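Local coordinates for protein glutathione S-transferase (Rhodospirillum rubrum F11, PDB 4O7H) that probably catalyses the conjugation of reduced glutathione to electrophilic substrates, as glutathione S-transferases of its family do, at residues Lys15-Ala19 against Tyr161-Thr165; Ala167-Ser171 against Phe200-Leu204. One frame throughout, in Å; residues are numbered along the deposited sequence.

Contact 1: residues Lys15-Ala19 against Tyr161-Thr165; sequences KVRVA and YADIT
Lys15 and Thr165 make the polar bond of this helix pairing: the ammonium NZ of Lys15 donates to the hydroxyl OG1 of Thr165 at 2.7 Å. OG1 has already committed its own proton to the carbonyl oxygen of Tyr161, one turn back in its helix, also at 2.7 Å from OG1 to O. The hydroxyl comes in 30° out of the carbonyl plane, across that plane from the backbone N of Thr165, so two donors grip Tyr161 O and the rotation of the threonine is fixed. Extended through its first two torsions, Lys15 brings CD to 3.0 Å from Thr165 OG1, and the bend at chi3 (65°) then turns CE and NZ round the hydroxyl. Its charge is also met by Asp99 of helix 85-119 in a salt bridge. Replaced by an alanine, this residue would probably cost Asp99 this cation and Thr165 OG1 its ammonium donor, and open a gap beside Ile164 CG2.

Close packing continues along Ile164. Its CG2 branch sits 3.7 Å from Val18 CG1 and 3.9 Å from Lys15 CG; the lysine chain passes at about a right angle, whereas the Val18 and Ile164 side chains lie alongside, pointing contrary ways. The other flank is looser. There Ala19 CB meets the edge of the Tyr161 ring at CE1, 3.7 Å away, but CD of Lys15 stands 4.4 Å from Tyr161 CD1. No flank faces solvent, since every touching residue is buried. The axes of segments 15-19 and 161-165 come within 9.7 Å and their directions differ by 132°. Asp163 OD2 bonds Thr160 N, one half of the N-capping box known from this helix in glutathione S-transferases. The pairing is that of their fold, in which the first helix of the thioredoxin-like domain packs on the core helix of the all-helical domain.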
ATOM      1  N   LYS A  15      -1.575   3.910  13.253  1.00  9.44           N
ATOM      2  CA  LYS A  15      -2.035   2.525  13.221  1.00 10.33           C
ATOM      3  C   LYS A  15      -1.142   1.574  13.990  1.00  9.31           C
ATOM      4  O   LYS A  15      -1.605   0.726  14.746  1.00  8.53           O
ATOM      5  CB  LYS A  15      -2.255   2.022  11.788  1.00 12.94           C
ATOM      6  CG  LYS A  15      -2.266   0.493  11.740  1.00 15.64           C
ATOM      7  CD  LYS A  15      -2.877  -0.036  10.512  1.00 19.63           C
ATOM      8  CE  LYS A  15      -2.107   0.318   9.309  1.00 19.15           C
ATOM      9  NZ  LYS A  15      -2.801  -0.344   8.177  1.00 21.54           N
ATOM     10  N   VAL A  16       0.174   1.686  13.814  1.00  8.34           N
ATOM     11  CA  VAL A  16       1.084   0.816  14.524  1.00  8.49           C
ATOM     12  C   VAL A  16       1.036   1.053  16.048  1.00  9.00           C
ATOM     13  O   VAL A  16       1.031   0.108  16.826  1.00  9.15           O
ATOM     14  CB  VAL A  16       2.505   0.925  13.947  1.00  8.40           C
ATOM     15  CG1 VAL A  16       3.486   0.095  14.765  1.00  8.47           C
ATOM     16  CG2 VAL A  16       2.573   0.393  12.500  1.00  9.03           C
ATOM     17  N   ARG A  17       0.917   2.303  16.471  1.00  8.65           N
ATOM     18  CA  ARG A  17       0.791   2.598  17.857  1.00  9.70           C
ATOM     19  C   ARG A  17      -0.457   1.909  18.452  1.00  8.53           C
ATOM     20  O   ARG A  17      -0.398   1.328  19.535  1.00  8.91           O
ATOM     21  CB  ARG A  17       0.673   4.103  18.146  1.00 10.88           C
ATOM     22  CG  ARG A  17       1.917   4.894  17.812  1.00 11.13           C
ATOM     23  CD  ARG A  17       1.758   6.311  18.296  1.00 13.79           C
ATOM     24  NE  ARG A  17       1.966   6.372  19.752  1.00 14.12           N
ATOM     25  CZ  ARG A  17       1.903   7.520  20.436  1.00 14.39           C
ATOM     26  NH1 ARG A  17       1.592   8.646  19.813  1.00 16.15           N
ATOM     27  NH2 ARG A  17       2.206   7.544  21.733  1.00 16.68           N
ATOM     28  N   VAL A  18      -1.581   2.040  17.773  1.00  8.76           N
ATOM     29  CA  VAL A  18      -2.817   1.370  18.216  1.00  8.70           C
ATOM     30  C   VAL A  18      -2.634  -0.140  18.247  1.00  9.45           C
ATOM     31  O   VAL A  18      -3.041  -0.821  19.234  1.00  9.19           O
ATOM     32  CB  VAL A  18      -4.027   1.817  17.394  1.00  8.90           C
ATOM     33  CG1 VAL A  18      -5.277   0.996  17.790  1.00  8.71           C
ATOM     34  CG2 VAL A  18      -4.254   3.325  17.503  1.00  9.50           C
ATOM     35  N   ALA A  19      -2.003  -0.698  17.215  1.00  8.77           N
ATOM     36  CA  ALA A  19      -1.769  -2.151  17.142  1.00  9.56           C
ATOM     37  C   ALA A  19      -0.886  -2.659  18.297  1.00  9.73           C
ATOM     38  O   ALA A  19      -1.172  -3.672  18.915  1.00 11.09           O
ATOM     39  CB  ALA A  19      -1.150  -2.503  15.795  1.00  9.50           C
ATOM     40  N   TYR A 161      -7.222  -5.043  12.030  1.00  9.62           N
ATOM     41  CA  TYR A 161      -6.458  -3.966  11.409  1.00  9.77           C
ATOM     42  C   TYR A 161      -7.398  -3.118  10.529  1.00 10.02           C
ATOM     43  O   TYR A 161      -7.122  -1.965  10.241  1.00 10.77           O
ATOM     44  CB  TYR A 161      -5.334  -4.521  10.554  1.00  9.79           C
ATOM     45  CG  TYR A 161      -4.144  -4.970  11.348  1.00  9.72           C
ATOM     46  CD1 TYR A 161      -3.506  -4.089  12.198  1.00  9.94           C
ATOM     47  CD2 TYR A 161      -3.631  -6.226  11.230  1.00 10.24           C
ATOM     48  CE1 TYR A 161      -2.403  -4.481  12.892  1.00 10.37           C
ATOM     49  CE2 TYR A 161      -2.513  -6.606  11.922  1.00 10.10           C
ATOM     50  CZ  TYR A 161      -1.937  -5.740  12.788  1.00 11.04           C
ATOM     51  OH  TYR A 161      -0.830  -6.148  13.479  1.00 12.42           O
ATOM     52  N   ALA A 162      -8.508  -3.656  10.047  1.00 10.09           N
ATOM     53  CA  ALA A 162      -9.412  -2.811   9.269  1.00 10.26           C
ATOM     54  C   ALA A 162      -9.960  -1.666  10.051  1.00  9.84           C
ATOM     55  O   ALA A 162      -9.978  -0.488   9.583  1.00 10.18           O
ATOM     56  CB  ALA A 162     -10.556  -3.653   8.711  1.00 10.10           C
ATOM     57  N   ASP A 163     -10.485  -1.958  11.237  1.00 10.20           N
ATOM     58  CA  ASP A 163     -11.008  -0.899  12.104  1.00  9.97           C
ATOM     59  C   ASP A 163      -9.899   0.070  12.519  1.00  9.46           C
ATOM     60  O   ASP A 163     -10.077   1.299  12.512  1.00 10.02           O
ATOM     61  CB  ASP A 163     -11.589  -1.504  13.380  1.00 10.85           C
ATOM     62  CG  ASP A 163     -12.650  -2.530  13.107  1.00 10.44           C
ATOM     63  OD1 ASP A 163     -13.840  -2.130  12.972  1.00 11.47           O
ATOM     64  OD2 ASP A 163     -12.280  -3.742  13.026  1.00 12.02           O
ATOM     65  N   ILE A 164      -8.721  -0.488  12.815  1.00  9.50           N
ATOM     66  CA  ILE A 164      -7.627   0.365  13.284  1.00  9.28           C
ATOM     67  C   ILE A 164      -7.206   1.345  12.180  1.00 10.35           C
ATOM     68  O   ILE A 164      -7.062   2.547  12.401  1.00  9.88           O
ATOM     69  CB  ILE A 164      -6.459  -0.456  13.737  1.00  9.49           C
ATOM     70  CG1 ILE A 164      -6.837  -1.270  15.001  1.00  9.62           C
ATOM     71  CG2 ILE A 164      -5.299   0.441  14.117  1.00 10.53           C
ATOM     72  CD1 ILE A 164      -5.801  -2.299  15.323  1.00 11.43           C
ATOM     73  N   THR A 165      -7.047   0.827  10.971  1.00  9.91           N
ATOM     74  CA  THR A 165      -6.607   1.633   9.831  1.00 10.23           C
ATOM     75  C   THR A 165      -7.633   2.756   9.541  1.00 10.21           C
ATOM     76  O   THR A 165      -7.274   3.927   9.469  1.00  9.94           O
ATOM     77  CB  THR A 165      -6.376   0.746   8.589  1.00 11.75           C
ATOM     78  OG1 THR A 165      -5.442  -0.313   8.918  1.00 14.40           O
ATOM     79  CG2 THR A 165      -5.831   1.595   7.432  1.00 13.18           C
TER

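Contact 2: residues Ala167-Ser171 against Phe200-Leu204; sequences ACHLS and FRPLL
Ser171 OG has two partners: it donates to the backbone oxygen Cys168 O at 2.7 Å and is hydrogen-bonded to Arg14 NH1 of helix 11-22. With chi1 at 74°, the hydroxyl lies between the backbone N and the carbonyl carbon and turns back onto its own helix, leaving CB to meet the ring of Phe200. The same OG still touches Leu203, whose CD2 methyl lies 4.0 Å away, so a buried hydroxyl already supplied with partners borders an apolar group.

The rest of the interface is largely apolar and centres on Phe200. The far end of its ring enters between Ala167 and Ser171: CZ is 3.9 Å from Ser171 CB, and CE1 is 3.9 Å from Ala167 CB. Ala167 O lies in the ring plane at the edge, facing the C-H rim, 3.7 Å from CZ. Leu203 covers one face of the ring, its CD2 offset toward the rim, and the same methyl extends to Cys168 SG. The sulfur in turn makes an oblique sulfur-aromatic contact, 5.4 Å from SG to the Phe200 ring centre and 60° off the ring normal.

Around the pair, Val194 of helix 185-195 touches both Ala167 and Phe200, and Tyr191 of that helix touches Ser171. Phe200, at the start of the short helix 201-205, and Leu203 within it thus pack on helix 161-175, with helix 185-195 beside Phe200 and helix 11-22 beside Cys168 and Pro202.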
ATOM      1  N   ALA A 167      -9.968   4.026  11.479  1.00  8.73           N
ATOM      2  CA  ALA A 167     -10.118   4.942  12.600  1.00  8.27           C
ATOM      3  C   ALA A 167      -8.893   5.848  12.668  1.00  8.82           C
ATOM      4  O   ALA A 167      -9.012   7.025  13.045  1.00  8.34           O
ATOM      5  CB  ALA A 167     -10.310   4.170  13.906  1.00  8.14           C
ATOM      6  N   CYS A 168      -7.709   5.329  12.322  1.00  7.99           N
ATOM      7  CA  CYS A 168      -6.481   6.141  12.419  1.00  8.98           C
ATOM      8  C   CYS A 168      -6.509   7.221  11.332  1.00  8.66           C
ATOM      9  O   CYS A 168      -6.160   8.387  11.585  1.00  8.67           O
ATOM     10  CB  CYS A 168      -5.232   5.308  12.381  1.00  8.81           C
ATOM     11  SG  CYS A 168      -4.937   4.461  13.936  1.00 10.46           S
ATOM     12  N   HIS A 169      -6.950   6.864  10.125  1.00  8.37           N
ATOM     13  CA  HIS A 169      -7.115   7.873   9.070  1.00  8.80           C
ATOM     14  C   HIS A 169      -8.135   8.918   9.515  1.00  9.35           C
ATOM     15  O   HIS A 169      -7.876  10.104   9.447  1.00  9.67           O
ATOM     16  CB  HIS A 169      -7.546   7.185   7.798  1.00  9.53           C
ATOM     17  CG  HIS A 169      -6.390   6.731   6.975  1.00  9.45           C
ATOM     18  ND1 HIS A 169      -5.833   5.468   7.032  1.00 11.18           N
ATOM     19  CD2 HIS A 169      -5.658   7.414   6.078  1.00  8.62           C
ATOM     20  CE1 HIS A 169      -4.855   5.388   6.138  1.00  8.77           C
ATOM     21  NE2 HIS A 169      -4.698   6.582   5.611  1.00 12.09           N
ATOM     22  N   LEU A 170      -9.290   8.457  10.002  1.00  9.41           N
ATOM     23  CA  LEU A 170     -10.359   9.365  10.399  1.00  9.97           C
ATOM     24  C   LEU A 170      -9.935  10.242  11.542  1.00  9.93           C
ATOM     25  O   LEU A 170     -10.390  11.398  11.636  1.00  9.98           O
ATOM     26  CB  LEU A 170     -11.650   8.636  10.703  1.00 10.33           C
ATOM     27  CG  LEU A 170     -12.426   8.249   9.434  1.00 10.86           C
ATOM     28  CD1 LEU A 170     -13.483   7.217   9.731  1.00 11.79           C
ATOM     29  CD2 LEU A 170     -13.114   9.487   8.860  1.00 11.18           C
ATOM     30  N   SER A 171      -9.039   9.748  12.403  1.00  9.32           N
ATOM     31  CA  SER A 171      -8.586  10.537  13.546  1.00  9.53           C
ATOM     32  C   SER A 171      -7.837  11.755  13.059  1.00  9.15           C
ATOM     33  O   SER A 171      -7.867  12.829  13.715  1.00 10.10           O
ATOM     34  CB  SER A 171      -7.763   9.722  14.530  1.00  9.08           C
ATOM     35  OG  SER A 171      -6.453   9.413  14.112  1.00  9.87           O
ATOM     36  N   PHE A 200      -6.366   3.640  21.910  1.00 10.79           N
ATOM     37  CA  PHE A 200      -6.504   4.906  21.171  1.00 10.75           C
ATOM     38  C   PHE A 200      -6.096   6.149  21.965  1.00 11.57           C
ATOM     39  O   PHE A 200      -5.989   7.252  21.415  1.00 12.61           O
ATOM     40  CB  PHE A 200      -7.948   5.095  20.690  1.00 10.27           C
ATOM     41  CG  PHE A 200      -8.066   5.583  19.251  1.00 10.23           C
ATOM     42  CD1 PHE A 200      -7.819   4.721  18.193  1.00 10.94           C
ATOM     43  CD2 PHE A 200      -8.440   6.896  18.981  1.00 10.71           C
ATOM     44  CE1 PHE A 200      -7.935   5.168  16.893  1.00 10.44           C
ATOM     45  CE2 PHE A 200      -8.552   7.360  17.666  1.00 11.57           C
ATOM     46  CZ  PHE A 200      -8.323   6.478  16.630  1.00 11.27           C
ATOM     47  N   ARG A 201      -5.957   6.006  23.270  1.00 13.43           N
ATOM     48  CA  ARG A 201      -5.845   7.162  24.165  1.00 15.03           C
ATOM     49  C   ARG A 201      -4.706   8.125  23.782  1.00 14.41           C
ATOM     50  O   ARG A 201      -4.937   9.333  23.749  1.00 14.16           O
ATOM     51  CB  ARG A 201      -5.722   6.729  25.626  1.00 19.74           C
ATOM     52  CG  ARG A 201      -5.803   7.943  26.556  1.00 24.59           C
ATOM     53  CD  ARG A 201      -5.601   7.589  28.023  1.00 32.70           C
ATOM     54  NE  ARG A 201      -6.885   7.441  28.701  1.00 41.10           N
ATOM     55  CZ  ARG A 201      -7.549   6.293  28.870  1.00 47.21           C
ATOM     56  NH1 ARG A 201      -7.055   5.125  28.441  1.00 44.71           N
ATOM     57  NH2 ARG A 201      -8.728   6.313  29.494  1.00 52.51           N
ATOM     58  N   PRO A 202      -3.485   7.660  23.468  1.00 14.19           N
ATOM     59  CA  PRO A 202      -2.447   8.628  23.104  1.00 14.60           C
ATOM     60  C   PRO A 202      -2.773   9.468  21.862  1.00 14.09           C
ATOM     61  O   PRO A 202      -2.410  10.617  21.743  1.00 14.86           O
ATOM     62  CB  PRO A 202      -1.202   7.741  22.801  1.00 15.62           C
ATOM     63  CG  PRO A 202      -1.461   6.486  23.476  1.00 17.33           C
ATOM     64  CD  PRO A 202      -2.956   6.283  23.494  1.00 15.60           C
ATOM     65  N   LEU A 203      -3.504   8.882  20.918  1.00 12.24           N
ATOM     66  CA  LEU A 203      -3.897   9.648  19.738  1.00 12.00           C
ATOM     67  C   LEU A 203      -4.830  10.787  20.099  1.00 12.56           C
ATOM     68  O   LEU A 203      -4.856  11.815  19.426  1.00 13.76           O
ATOM     69  CB  LEU A 203      -4.637   8.762  18.717  1.00 12.61           C
ATOM     70  CG  LEU A 203      -3.792   7.838  17.867  1.00 13.83           C
ATOM     71  CD1 LEU A 203      -2.960   6.899  18.697  1.00 14.98           C
ATOM     72  CD2 LEU A 203      -4.716   7.069  16.918  1.00 12.85           C
ATOM     73  N   LEU A 204      -5.579  10.597  21.165  1.00 12.20           N
ATOM     74  CA  LEU A 204      -6.528  11.632  21.611  1.00 12.74           C
ATOM     75  C   LEU A 204      -5.886  12.687  22.438  1.00 14.17           C
ATOM     76  O   LEU A 204      -6.318  13.852  22.369  1.00 15.10           O
ATOM     77  CB  LEU A 204      -7.720  11.039  22.368  1.00 12.09           C
ATOM     78  CG  LEU A 204      -8.503  10.016  21.566  1.00 12.38           C
ATOM     79  CD1 LEU A 204      -9.714   9.615  22.406  1.00 12.79           C
ATOM     80  CD2 LEU A 204      -8.931  10.556  20.213  1.00 12.65           C
TER

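In the fold
Both contacts use helix 161-175, contact 1 on its first turn and contact 2 further along, with their centres about 9 Å apart near the centre of the folded chain. They come in series: contact 1 joins residues 142 apart and closes before contact 2 opens across a much shorter interval. Their side chains meet directly, for Val18 CG2 lies 3.8 Å from both Cys168 SG and Leu203 CD2. Helix 11-22 of the thioredoxin-like domain is thereby packed against the core helix of the helical domain and, beside it, against the short helix 201-205. The result is two adjoining buried contacts, the first between the domains and the second tying the C-terminal region to the same helix.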